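PDB 7BOB: endo-beta-mannanase from Opitutaceae bacterium TAV5, which acts as an exo-beta-1,4-mannosidase of glycoside hydrolase family 5, probably releasing mannose from the ends of beta-1,4-mannan chains in the termite hindgut. Local coordinates for residues G30-M33 with W34-W37; A36-E39 with D40-F43; Y388-R391 with H392-H395; V450-L454 with D455-E459. All blocks are in the same frame, centred on the assembly; numbering follows the deposited sequence.

Contact 1 of 4, residues G30-M33 with W34-W37; sequences GVEM and WQAW
From the carbonyls of Glu32 and Met33 a single short turn of helix winds to Trp37: Ala36 N donates to Glu32 O at 2.9 Å, and Trp37 N reaches Met33 O at 2.8 Å. That second bond closes the helix just where Trp37 turns to a positive phi. Gln35 N adds a weak bond to Glu32 O.

Met33 carries the side-chain contact. Its CG stands anti to the backbone N (chi1 175°), and the chain runs straight to the sulfur before bending at chi3, which lays the methyl CE over one face of the neighbouring Trp34 indole. CE lies 3.5 Å from Trp34 CE2, a CH-pi contact off the middle of the ring system, while SD stands higher above the same face in a Met-aromatic contact. Further back along the chain, Met33 CG comes to 4.2 Å from Trp37 CZ3, the two side chains running alongside each other.

Around this turn, in the long connection after barrel strand 20-23, Trp34 faces helix 75-89 through Met77 and Leu81 and gives its NE1 to Phe60 O of strand 56-62. Glu32 forms a salt bridge with Arg62 on the same strand, and Met33 packs on Ile42 of helix 39-51.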
# COMPACT_ATOMS: atom_id res chain seq x y z
N GLY A 30 -34.24 -14.06 7.32
CA GLY A 30 -33.30 -13.54 6.35
C GLY A 30 -32.70 -14.61 5.46
O GLY A 30 -33.42 -15.42 4.87
N VAL A 31 -31.36 -14.64 5.40
CA VAL A 31 -30.62 -15.50 4.49
C VAL A 31 -30.75 -16.98 4.79
O VAL A 31 -30.25 -17.79 4.01
CB VAL A 31 -29.11 -15.16 4.53
CG1 VAL A 31 -28.86 -13.76 4.07
CG2 VAL A 31 -28.55 -15.39 5.95
N GLU A 32 -31.35 -17.36 5.92
CA GLU A 32 -31.56 -18.76 6.24
C GLU A 32 -32.87 -19.31 5.66
O GLU A 32 -33.33 -20.36 6.10
CB GLU A 32 -31.53 -18.97 7.77
CG GLU A 32 -30.16 -18.63 8.45
CD GLU A 32 -28.98 -19.39 7.81
OE1 GLU A 32 -29.13 -20.61 7.60
OE2 GLU A 32 -27.91 -18.77 7.50
N MET A 33 -33.46 -18.62 4.68
CA MET A 33 -34.80 -18.94 4.18
C MET A 33 -34.95 -20.41 3.78
O MET A 33 -35.95 -21.05 4.10
CB MET A 33 -35.15 -18.06 2.99
CG MET A 33 -36.48 -18.43 2.34
SD MET A 33 -36.81 -17.47 0.84
CE MET A 33 -35.54 -18.12 -0.25
N TRP A 34 -33.98 -20.95 3.04
CA TRP A 34 -34.09 -22.31 2.55
C TRP A 34 -34.10 -23.32 3.69
O TRP A 34 -34.75 -24.38 3.58
CB TRP A 34 -32.96 -22.62 1.57
CG TRP A 34 -33.03 -21.73 0.37
CD1 TRP A 34 -32.17 -20.71 0.05
CD2 TRP A 34 -34.01 -21.77 -0.68
NE1 TRP A 34 -32.56 -20.11 -1.13
CE2 TRP A 34 -33.68 -20.74 -1.60
CE3 TRP A 34 -35.14 -22.57 -0.93
CZ2 TRP A 34 -34.44 -20.50 -2.76
CZ3 TRP A 34 -35.89 -22.33 -2.08
CH2 TRP A 34 -35.54 -21.30 -2.98
N GLN A 35 -33.41 -23.02 4.80
CA GLN A 35 -33.39 -23.94 5.94
C GLN A 35 -34.62 -23.77 6.82
O GLN A 35 -35.22 -24.75 7.26
CB GLN A 35 -32.13 -23.71 6.79
CG GLN A 35 -30.81 -23.89 6.05
CD GLN A 35 -30.54 -25.35 5.69
OE1 GLN A 35 -31.10 -26.27 6.29
NE2 GLN A 35 -29.65 -25.56 4.72
N ALA A 36 -35.03 -22.52 7.08
CA ALA A 36 -36.14 -22.31 8.00
C ALA A 36 -37.50 -22.53 7.33
O ALA A 36 -38.46 -22.91 8.01
CB ALA A 36 -36.05 -20.90 8.60
N TRP A 37 -37.58 -22.30 6.01
CA TRP A 37 -38.78 -22.35 5.16
C TRP A 37 -40.08 -22.01 5.89
O TRP A 37 -40.87 -22.91 6.19
CB TRP A 37 -38.90 -23.74 4.52
CG TRP A 37 -39.76 -23.71 3.26
CD1 TRP A 37 -40.92 -24.39 3.03
CD2 TRP A 37 -39.51 -22.94 2.06
NE1 TRP A 37 -41.40 -24.11 1.77
CE2 TRP A 37 -40.54 -23.23 1.16
CE3 TRP A 37 -38.49 -22.07 1.67
CZ2 TRP A 37 -40.60 -22.65 -0.11
CZ3 TRP A 37 -38.55 -21.50 0.41
CH2 TRP A 37 -39.59 -21.79 -0.47

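Contact 2 of 4, residues A36-E39 with D40-F43; sequences AWPE and DEIF
Glu39 with Phe43, and Trp37 with Ile42, make the two contacts in which carbon-bound hydrogens meet an aromatic face. Glu39 has CG anti to its backbone N (chi1 -169°) and the chain extended beyond, which runs it across the face of Phe43: CG stands 3.7 Å from the centroid of the Phe43 ring, and the carboxylate lies stacked on that ring with the planes only 10° apart. Ile42 sends CD1 over the six-membered ring of Trp37, 3.7 Å from its centroid; the side chains cross at about a right angle, and the same methyl sits 4.0 Å from Pro38 CD.

The hydrogen bonds start helix 39-51. Ile42 N donates to Pro38 O at 2.9 Å and Phe43 N to Glu39 O at 2.9 Å, with Pro38, the centre of an inverse gamma turn, in the N-cap position.

Among side chains, Trp37 NE1 donates to Glu39 OE1 at 2.9 Å, meeting the oxygen on its anti side. Glu41, its chain extended, crosses the proline at a slant and brings OE1 to 3.4 Å from Pro38 CG; that oxygen is hydrogen-bonded to Ser28.

Packing on the phenyl keeps the Glu39 carboxylate flat, while the indole N-H on OE1 and a salt bridge from OE2 to Arg83 of helix 75-89 fix its rotation and would probably favour its charged form.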
# COMPACT_ATOMS: atom_id res chain seq x y z
N ALA A 36 -35.03 -22.52 7.08
CA ALA A 36 -36.14 -22.31 8.00
C ALA A 36 -37.50 -22.53 7.33
O ALA A 36 -38.46 -22.91 8.01
CB ALA A 36 -36.05 -20.90 8.60
N TRP A 37 -37.58 -22.30 6.01
CA TRP A 37 -38.78 -22.35 5.16
C TRP A 37 -40.08 -22.01 5.89
O TRP A 37 -40.87 -22.91 6.19
CB TRP A 37 -38.90 -23.74 4.52
CG TRP A 37 -39.76 -23.71 3.26
CD1 TRP A 37 -40.92 -24.39 3.03
CD2 TRP A 37 -39.51 -22.94 2.06
NE1 TRP A 37 -41.40 -24.11 1.77
CE2 TRP A 37 -40.54 -23.23 1.16
CE3 TRP A 37 -38.49 -22.07 1.67
CZ2 TRP A 37 -40.60 -22.65 -0.11
CZ3 TRP A 37 -38.55 -21.50 0.41
CH2 TRP A 37 -39.59 -21.79 -0.47
N PRO A 38 -40.32 -20.73 6.22
CA PRO A 38 -41.63 -20.35 6.77
C PRO A 38 -42.60 -20.08 5.63
O PRO A 38 -42.79 -18.94 5.16
CB PRO A 38 -41.29 -19.09 7.57
CG PRO A 38 -40.17 -18.44 6.76
CD PRO A 38 -39.40 -19.58 6.11
N GLU A 39 -43.23 -21.15 5.15
CA GLU A 39 -43.90 -21.09 3.86
C GLU A 39 -45.12 -20.17 3.89
O GLU A 39 -45.35 -19.41 2.94
CB GLU A 39 -44.29 -22.47 3.38
CG GLU A 39 -44.74 -22.46 1.92
CD GLU A 39 -45.07 -23.85 1.39
OE1 GLU A 39 -44.14 -24.56 0.96
OE2 GLU A 39 -46.27 -24.21 1.41
N ASP A 40 -45.91 -20.19 4.97
CA ASP A 40 -47.04 -19.26 5.03
C ASP A 40 -46.55 -17.82 4.98
O ASP A 40 -47.12 -16.98 4.28
CB ASP A 40 -47.88 -19.49 6.28
CG ASP A 40 -48.72 -20.76 6.21
OD1 ASP A 40 -48.79 -21.38 5.11
OD2 ASP A 40 -49.32 -21.12 7.25
N GLU A 41 -45.47 -17.53 5.72
CA GLU A 41 -44.89 -16.19 5.70
C GLU A 41 -44.47 -15.81 4.29
O GLU A 41 -44.81 -14.72 3.81
CB GLU A 41 -43.71 -16.13 6.68
CG GLU A 41 -42.95 -14.79 6.68
CD GLU A 41 -41.84 -14.73 7.73
OE1 GLU A 41 -41.57 -15.77 8.38
OE2 GLU A 41 -41.23 -13.63 7.89
N ILE A 42 -43.74 -16.70 3.60
CA ILE A 42 -43.29 -16.41 2.23
C ILE A 42 -44.48 -16.10 1.32
O ILE A 42 -44.52 -15.08 0.62
CB ILE A 42 -42.46 -17.58 1.69
CG1 ILE A 42 -41.16 -17.74 2.50
CG2 ILE A 42 -42.17 -17.41 0.22
CD1 ILE A 42 -40.46 -19.11 2.32
N PHE A 43 -45.49 -16.99 1.31
CA PHE A 43 -46.61 -16.83 0.39
C PHE A 43 -47.42 -15.59 0.74
O PHE A 43 -47.92 -14.88 -0.14
CB PHE A 43 -47.48 -18.09 0.40
CG PHE A 43 -46.83 -19.32 -0.23
CD1 PHE A 43 -45.49 -19.29 -0.64
CD2 PHE A 43 -47.56 -20.50 -0.42
CE1 PHE A 43 -44.88 -20.42 -1.21
CE2 PHE A 43 -46.96 -21.65 -0.98
CZ PHE A 43 -45.62 -21.61 -1.39

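Contact 3 of 4, residues Y388-R391 with H392-H395; sequences YWPR and HYYH
Tyr393 lies flat against the indole of Trp389, four residues earlier, in an offset stack with the planes just 5° apart and the centroids of the phenol and the six-membered indole ring 3.8 Å apart. Following the tyrosine outward, CB comes first, 3.7 Å from Trp389 NE1. CG is 3.5 Å from Trp389 CZ2, the atom that sits over the centre of the phenol. On the CD2 side the ring edge also meets the proline in between, with Tyr393 CD2 4.0 Å from Pro390 CD; the approach of the same atom to Trp389 CE2 is too short to be trusted. Farther out, CE2 and CZ of Tyr393 both lie over Trp389 CH2, CZ at 3.4 Å. The hydroxyl passes beyond the indole rim, 3.8 Å from Trp389 CH2, and bonds to Val200 O of helix 198-201. Both rings have CG anti to the backbone N (Tyr393 chi1 -171°), which swings them to the same side of the turn. On its CD1 side the phenol turns an edge to the face of Tyr394.

At the bend itself, Arg391 CG lies over the face of the next ring, 3.7 Å from the centroid of His392, in a CH-pi contact.

The stack marks the point where strand 385-389 gives way to the loop into helix 406-422, the start of a beta-alpha-beta crossover to parallel strand 427-431. Through Tyr393 and Tyr394, which reaches Gln199, this part of the C-terminal alpha/beta domain is fastened to the catalytic barrel domain.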
# COMPACT_ATOMS: atom_id res chain seq x y z
N TYR A 388 -16.31 11.64 -22.27
CA TYR A 388 -15.53 10.68 -23.05
C TYR A 388 -15.14 9.48 -22.18
O TYR A 388 -14.45 9.65 -21.17
CB TYR A 388 -14.29 11.37 -23.63
CG TYR A 388 -13.47 10.50 -24.56
CD1 TYR A 388 -12.30 9.89 -24.11
CD2 TYR A 388 -13.85 10.29 -25.87
CE1 TYR A 388 -11.53 9.10 -24.94
CE2 TYR A 388 -13.09 9.50 -26.72
CZ TYR A 388 -11.93 8.91 -26.24
OH TYR A 388 -11.16 8.13 -27.06
N TRP A 389 -15.63 8.28 -22.55
CA TRP A 389 -15.21 7.02 -21.94
C TRP A 389 -14.02 6.49 -22.72
O TRP A 389 -14.15 6.23 -23.93
CB TRP A 389 -16.37 6.02 -21.96
CG TRP A 389 -16.12 4.65 -21.33
CD1 TRP A 389 -15.41 3.62 -21.87
CD2 TRP A 389 -16.60 4.18 -20.06
NE1 TRP A 389 -15.42 2.55 -21.03
CE2 TRP A 389 -16.15 2.85 -19.92
CE3 TRP A 389 -17.38 4.74 -19.04
CZ2 TRP A 389 -16.43 2.07 -18.78
CZ3 TRP A 389 -17.67 3.96 -17.91
CH2 TRP A 389 -17.18 2.64 -17.79
N PRO A 390 -12.84 6.37 -22.12
CA PRO A 390 -11.63 6.08 -22.91
C PRO A 390 -11.64 4.67 -23.50
O PRO A 390 -12.27 3.75 -22.97
CB PRO A 390 -10.48 6.24 -21.90
CG PRO A 390 -11.12 6.04 -20.55
CD PRO A 390 -12.54 6.57 -20.69
N ARG A 391 -10.91 4.50 -24.62
CA ARG A 391 -10.88 3.20 -25.29
C ARG A 391 -10.37 2.08 -24.38
O ARG A 391 -10.86 0.96 -24.44
CB ARG A 391 -10.03 3.27 -26.57
CG ARG A 391 -9.69 1.89 -27.16
CD ARG A 391 -8.92 1.99 -28.48
NE ARG A 391 -9.74 2.57 -29.53
CZ ARG A 391 -10.56 1.85 -30.30
NH1 ARG A 391 -10.64 0.53 -30.16
NH2 ARG A 391 -11.29 2.46 -31.23
N HIS A 392 -9.37 2.35 -23.56
CA HIS A 392 -8.87 1.35 -22.61
C HIS A 392 -9.17 1.87 -21.21
O HIS A 392 -8.53 2.83 -20.74
CB HIS A 392 -7.37 1.09 -22.80
CG HIS A 392 -6.98 0.87 -24.23
ND1 HIS A 392 -7.08 -0.37 -24.84
CD2 HIS A 392 -6.51 1.72 -25.17
CE1 HIS A 392 -6.68 -0.27 -26.10
NE2 HIS A 392 -6.33 0.99 -26.33
N TYR A 393 -10.14 1.25 -20.57
CA TYR A 393 -10.69 1.71 -19.31
C TYR A 393 -10.14 0.93 -18.11
O TYR A 393 -9.89 1.52 -17.06
CB TYR A 393 -12.22 1.61 -19.36
CG TYR A 393 -12.95 2.25 -18.20
CD1 TYR A 393 -13.15 1.55 -17.00
CD2 TYR A 393 -13.48 3.54 -18.30
CE1 TYR A 393 -13.85 2.14 -15.94
CE2 TYR A 393 -14.17 4.13 -17.25
CZ TYR A 393 -14.35 3.44 -16.08
OH TYR A 393 -15.02 4.06 -15.04
N TYR A 394 -9.92 -0.37 -18.26
CA TYR A 394 -9.49 -1.22 -17.16
C TYR A 394 -8.01 -1.51 -17.30
O TYR A 394 -7.52 -1.77 -18.41
CB TYR A 394 -10.31 -2.52 -17.12
CG TYR A 394 -11.80 -2.26 -17.01
CD1 TYR A 394 -12.41 -2.12 -15.77
CD2 TYR A 394 -12.59 -2.14 -18.15
CE1 TYR A 394 -13.77 -1.88 -15.65
CE2 TYR A 394 -13.97 -1.89 -18.05
CZ TYR A 394 -14.54 -1.76 -16.80
OH TYR A 394 -15.88 -1.49 -16.69
N HIS A 395 -7.30 -1.48 -16.18
CA HIS A 395 -5.84 -1.53 -16.22
C HIS A 395 -5.25 -2.92 -16.00
O HIS A 395 -4.16 -3.19 -16.51
CB HIS A 395 -5.25 -0.57 -15.17
CG HIS A 395 -5.67 -0.88 -13.77
ND1 HIS A 395 -6.99 -0.78 -13.34
CD2 HIS A 395 -4.96 -1.30 -12.69
CE1 HIS A 395 -7.06 -1.10 -12.06
NE2 HIS A 395 -5.85 -1.44 -11.65

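Contact 4 of 4, residues V450-L454 with D455-E459; sequences VFTGL and DEIKE
Glu456 has CG anti to its carbonyl carbon (chi1 -56°) and an extended chain beyond, which carries the carboxylate back past the helix start to Gly453, three residues earlier; Asp455 instead folds CG between its backbone N and carbonyl carbon (chi1 44°), keeping OD1 close to the first turn. Gly453 N donates to Glu456 OE2 at 2.9 Å in an almost straight bond that arrives from above the carboxylate plane. With Gly453 at the N-cap, this is the glutamate half of a capping box. No N-cap side chain exists to return the bond, and it is Asp455 OD1, 2.7 Å away, that accepts from Glu456 N.

Regular helix bonding follows, Ile457 N to Gly453 O at 3.0 Å and Lys458 N to Leu454 O at 3.0 Å. Side chains pack around these bonds. Ile457 turns back over the N-cap carbonyl, its CG1 3.9 Å from Thr452 OG1 as the two side chains cross at about a right angle. Lys458 runs out fully extended across Leu454, with CE 3.7 Å from Leu454 CG. Leu454 also packs on Asn333 of the second subunit, and Lys458 on Pro325 of that subunit.

A water bridges Glu456 OE2, at 2.7 Å, and Phe451 O, while OE1 is bonded to Tyr388 OH and Arg391 N. Four hydrogen bonds thus grip this buried carboxylate; together with the helix N-terminus they would probably stabilise its negative charge.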
# COMPACT_ATOMS: atom_id res chain seq x y z
N VAL A 450 -8.46 12.10 -18.91
CA VAL A 450 -8.16 10.69 -19.04
C VAL A 450 -7.14 10.54 -20.15
O VAL A 450 -6.95 11.43 -20.99
CB VAL A 450 -9.41 9.83 -19.31
CG1 VAL A 450 -10.32 9.84 -18.09
CG2 VAL A 450 -10.16 10.33 -20.55
N PHE A 451 -6.47 9.40 -20.15
CA PHE A 451 -5.36 9.16 -21.06
C PHE A 451 -5.85 8.53 -22.36
O PHE A 451 -6.67 7.60 -22.34
CB PHE A 451 -4.32 8.28 -20.38
CG PHE A 451 -3.96 8.75 -18.99
CD1 PHE A 451 -3.19 9.90 -18.80
CD2 PHE A 451 -4.37 8.05 -17.87
CE1 PHE A 451 -2.84 10.33 -17.52
CE2 PHE A 451 -4.02 8.48 -16.59
CZ PHE A 451 -3.26 9.62 -16.41
N THR A 452 -5.35 9.05 -23.48
CA THR A 452 -5.84 8.76 -24.82
C THR A 452 -4.68 8.37 -25.71
O THR A 452 -3.68 9.09 -25.77
CB THR A 452 -6.53 9.99 -25.43
OG1 THR A 452 -5.59 11.06 -25.45
CG2 THR A 452 -7.77 10.41 -24.63
N GLY A 453 -4.81 7.25 -26.41
CA GLY A 453 -3.75 6.79 -27.28
C GLY A 453 -3.80 7.45 -28.64
O GLY A 453 -4.65 8.30 -28.94
N LEU A 454 -2.86 7.05 -29.49
CA LEU A 454 -2.73 7.64 -30.82
C LEU A 454 -4.00 7.45 -31.65
O LEU A 454 -4.45 8.39 -32.32
CB LEU A 454 -1.53 7.03 -31.53
CG LEU A 454 -1.43 7.46 -32.98
CD1 LEU A 454 -1.22 8.95 -33.03
CD2 LEU A 454 -0.30 6.71 -33.67
N ASP A 455 -4.58 6.25 -31.63
CA ASP A 455 -5.78 6.01 -32.43
C ASP A 455 -6.93 6.88 -31.95
O ASP A 455 -7.65 7.49 -32.76
CB ASP A 455 -6.18 4.52 -32.39
CG ASP A 455 -6.10 3.92 -30.98
OD1 ASP A 455 -5.80 4.67 -30.02
OD2 ASP A 455 -6.32 2.69 -30.82
N GLU A 456 -7.08 7.00 -30.63
CA GLU A 456 -8.12 7.87 -30.10
C GLU A 456 -7.93 9.31 -30.54
O GLU A 456 -8.90 9.99 -30.89
CB GLU A 456 -8.15 7.78 -28.58
CG GLU A 456 -8.34 6.36 -28.09
CD GLU A 456 -8.33 6.27 -26.59
OE1 GLU A 456 -9.35 6.67 -25.97
OE2 GLU A 456 -7.28 5.82 -26.04
N ILE A 457 -6.67 9.78 -30.56
CA ILE A 457 -6.41 11.17 -30.97
C ILE A 457 -6.80 11.37 -32.43
O ILE A 457 -7.51 12.32 -32.78
CB ILE A 457 -4.94 11.54 -30.71
CG1 ILE A 457 -4.68 11.60 -29.21
CG2 ILE A 457 -4.63 12.91 -31.32
CD1 ILE A 457 -3.26 11.23 -28.82
N LYS A 458 -6.34 10.48 -33.31
CA LYS A 458 -6.66 10.56 -34.73
C LYS A 458 -8.17 10.62 -34.96
O LYS A 458 -8.66 11.43 -35.75
CB LYS A 458 -6.06 9.36 -35.47
CG LYS A 458 -4.54 9.44 -35.65
CD LYS A 458 -4.00 8.20 -36.37
CE LYS A 458 -2.47 8.19 -36.41
NZ LYS A 458 -1.92 6.88 -36.86
N GLU A 459 -8.92 9.76 -34.27
CA GLU A 459 -10.37 9.75 -34.44
C GLU A 459 -10.98 11.02 -33.89
O GLU A 459 -11.85 11.62 -34.53
CB GLU A 459 -10.98 8.52 -33.78
CG GLU A 459 -12.49 8.38 -33.96
CD GLU A 459 -12.90 7.77 -35.30
OE1 GLU A 459 -14.12 7.59 -35.51
OE2 GLU A 459 -12.01 7.47 -36.12
O HOH W 1 -7.67 4.82 -23.53

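How the contacts relate
Contacts 1 and 2 follow directly along the chain, sharing Ala36 and Trp37, within the connection that leads from barrel strand 20-23 into helix 39-51; their centres are 9 Å apart and Met33 CG meets Ile42 CD1 at 4.0 Å. Much later, in the C-terminal domain, come contact 3, at the end of strand 385-389, and contact 4, in the loop after the neighbouring parallel strand 444-448 and the start of helix 454-465. Their centres are 10 Å apart, and Glu456 of contact 4 joins them by probable hydrogen bonds to Tyr388 and Arg391. The two pairs lie on opposite sides of the chain's centre, contacts 2 and 4 about 57 Å apart between centres. Contact 4 also borders another subunit of the trimer.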